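Local atomic coordinates of Abbfa_003403 (Acinetobacter baumannii, PDB entry 4ZXH), a protein that probably builds a peptide product as a four-domain nonribosomal peptide synthetase, joining condensation, adenylation, carrier and thioesterase domains in one chain. Residues R1166-E1171 / D1281-D1286. Numbering follows the deposited sequence.
Sequences RAPIPE and DQLVKD
Two loops of the thioesterase domain, an alpha/beta-hydrolase fold, meet here: 1166-1171 follows the central-sheet strand 1157-1163 and leads to helix 1179-1191, while 1281-1286 runs into the edge strand 1288-1293. Segment 1166-1171 begins two residues after Asp-1164, which with Cys-1137 and His-1297 probably forms the catalytic triad, as their charge-relay geometry suggests, and Arg-1166 itself touches His-1297. An inverse gamma turn is built around Pro-1168, closed by Ile-1169 N donating to Ala-1167 O at 2.8 Å. Against this turn lies Leu-1283, whose CG sits beside its own backbone N, anti to the carbonyl carbon. The leucine side chain crosses that of Pro-1168 obliquely, and its CD1 methyl lies 3.7 Å from Pro-1168 CD and equally near Pro-1168 CG, reaching Ala-1167 CB more loosely at 4.3 Å. Ile-1169 lies alongside Leu-1283 but runs the opposite way, with its CG2 4.1 Å from Leu-1283 CG. The other branch of Ile-1169, CG1, is wedged between backbone N and carbonyl carbon (chi1 65°); the Ile-1169 side chain crosses the extended Gln-1282 at about a right angle and sets CD1 against its amide, 3.4 Å from Gln-1282 OE1. A buried apolar patch thus passes into a polar, exposed margin. There the bent side chain of Glu-1171 meets Gln-1282 tip to tip, in a single hydrogen bond between the two segments. Gln-1282 NE2 donates to Glu-1171 OE2 at 3.2 Å with an N-H...O angle of 158°; the acceptor lies nearly in the amide plane, yet the N-H arrives from above the carboxylate plane, the two groups being turned 52° apart.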
loop_
_atom_site.group_PDB
_atom_site.type_symbol
_atom_site.label_atom_id
_atom_site.label_comp_id
_atom_site.label_asym_id
_atom_site.label_seq_id
_atom_site.Cartn_x
_atom_site.Cartn_y
_atom_site.Cartn_z
ATOM N N ARG A 1166 -46.976 22.307 14.513
ATOM C CA ARG A 1166 -48.405 22.539 14.309
ATOM C C ARG A 1166 -49.191 21.860 15.426
ATOM O O ARG A 1166 -48.916 20.730 15.797
ATOM C CB ARG A 1166 -48.780 22.082 12.916
ATOM C CG ARG A 1166 -47.843 22.834 11.995
ATOM C CD ARG A 1166 -47.618 22.266 10.658
ATOM N NE ARG A 1166 -46.781 23.196 9.923
ATOM C CZ ARG A 1166 -46.168 22.906 8.788
ATOM N NH1 ARG A 1166 -46.308 21.704 8.267
ATOM N NH2 ARG A 1166 -45.436 23.823 8.171
ATOM N N ALA A 1167 -50.086 22.613 16.044
ATOM C CA ALA A 1167 -50.797 22.122 17.206
ATOM C C ALA A 1167 -51.646 20.943 16.771
ATOM O O ALA A 1167 -52.168 20.940 15.651
ATOM C CB ALA A 1167 -51.661 23.229 17.829
ATOM N N PRO A 1168 -51.765 19.927 17.643
ATOM C CA PRO A 1168 -52.577 18.731 17.373
ATOM C C PRO A 1168 -54.079 19.022 17.457
ATOM O O PRO A 1168 -54.744 18.649 18.420
ATOM C CB PRO A 1168 -52.135 17.761 18.466
ATOM C CG PRO A 1168 -51.717 18.630 19.587
ATOM C CD PRO A 1168 -51.108 19.859 18.963
ATOM N N ILE A 1169 -54.600 19.706 16.449
ATOM C CA ILE A 1169 -56.021 20.002 16.375
ATOM C C ILE A 1169 -56.487 19.641 14.960
ATOM O O ILE A 1169 -55.682 19.604 14.035
ATOM C CB ILE A 1169 -56.309 21.485 16.723
ATOM C CG1 ILE A 1169 -55.696 22.433 15.674
ATOM C CG2 ILE A 1169 -55.809 21.816 18.142
ATOM C CD1 ILE A 1169 -56.147 23.882 15.820
ATOM N N PRO A 1170 -57.776 19.327 14.794
ATOM C CA PRO A 1170 -58.343 18.905 13.501
ATOM C C PRO A 1170 -58.005 19.765 12.268
ATOM O O PRO A 1170 -57.667 19.177 11.240
ATOM C CB PRO A 1170 -59.850 18.937 13.782
ATOM C CG PRO A 1170 -59.950 18.502 15.197
ATOM C CD PRO A 1170 -58.747 19.141 15.890
ATOM N N GLU A 1171 -58.104 21.095 12.352
ATOM C CA GLU A 1171 -57.723 21.994 11.247
ATOM C C GLU A 1171 -56.353 21.669 10.624
ATOM O O GLU A 1171 -56.113 21.923 9.444
ATOM C CB GLU A 1171 -57.657 23.450 11.716
ATOM C CG GLU A 1171 -58.912 24.101 12.237
ATOM C CD GLU A 1171 -59.139 23.898 13.736
ATOM O OE1 GLU A 1171 -58.836 22.803 14.275
ATOM O OE2 GLU A 1171 -59.595 24.869 14.382
ATOM N N ASP A 1281 -53.052 28.365 20.419
ATOM C CA ASP A 1281 -53.966 29.188 21.197
ATOM C C ASP A 1281 -55.244 28.435 21.588
ATOM O O ASP A 1281 -56.005 28.911 22.423
ATOM C CB ASP A 1281 -54.334 30.475 20.433
ATOM C CG ASP A 1281 -54.887 30.210 19.035
ATOM O OD1 ASP A 1281 -54.374 29.305 18.341
ATOM O OD2 ASP A 1281 -55.851 30.897 18.631
ATOM N N GLN A 1282 -55.488 27.267 20.993
ATOM C CA GLN A 1282 -56.706 26.519 21.300
ATOM C C GLN A 1282 -56.431 25.428 22.331
ATOM O O GLN A 1282 -57.343 24.719 22.753
ATOM C CB GLN A 1282 -57.302 25.889 20.044
ATOM C CG GLN A 1282 -57.480 26.822 18.856
ATOM C CD GLN A 1282 -58.241 26.160 17.715
ATOM O OE1 GLN A 1282 -58.654 25.006 17.816
ATOM N NE2 GLN A 1282 -58.389 26.873 16.607
ATOM N N LEU A 1283 -55.171 25.297 22.729
ATOM C CA LEU A 1283 -54.765 24.265 23.675
ATOM C C LEU A 1283 -54.116 24.861 24.906
ATOM O O LEU A 1283 -54.280 24.347 26.009
ATOM C CB LEU A 1283 -53.787 23.287 23.025
ATOM C CG LEU A 1283 -54.346 22.403 21.923
ATOM C CD1 LEU A 1283 -53.277 21.446 21.441
ATOM C CD2 LEU A 1283 -55.569 21.658 22.430
ATOM N N VAL A 1284 -53.353 25.931 24.712
ATOM C CA VAL A 1284 -52.592 26.524 25.805
ATOM C C VAL A 1284 -53.031 27.966 26.028
ATOM O O VAL A 1284 -53.205 28.716 25.072
ATOM C CB VAL A 1284 -51.090 26.462 25.519
ATOM C CG1 VAL A 1284 -50.311 27.009 26.692
ATOM C CG2 VAL A 1284 -50.681 25.014 25.213
ATOM N N LYS A 1285 -53.235 28.352 27.280
ATOM C CA LYS A 1285 -53.837 29.652 27.560
ATOM C C LYS A 1285 -52.827 30.706 28.004
ATOM O O LYS A 1285 -52.617 31.708 27.314
ATOM C CB LYS A 1285 -54.928 29.512 28.627
ATOM N N ASP A 1286 -52.206 30.478 29.157
ATOM C CA ASP A 1286 -51.423 31.519 29.806
ATOM C C ASP A 1286 -49.913 31.257 29.758
ATOM O O ASP A 1286 -49.111 32.176 29.914
ATOM C CB ASP A 1286 -51.892 31.682 31.263
#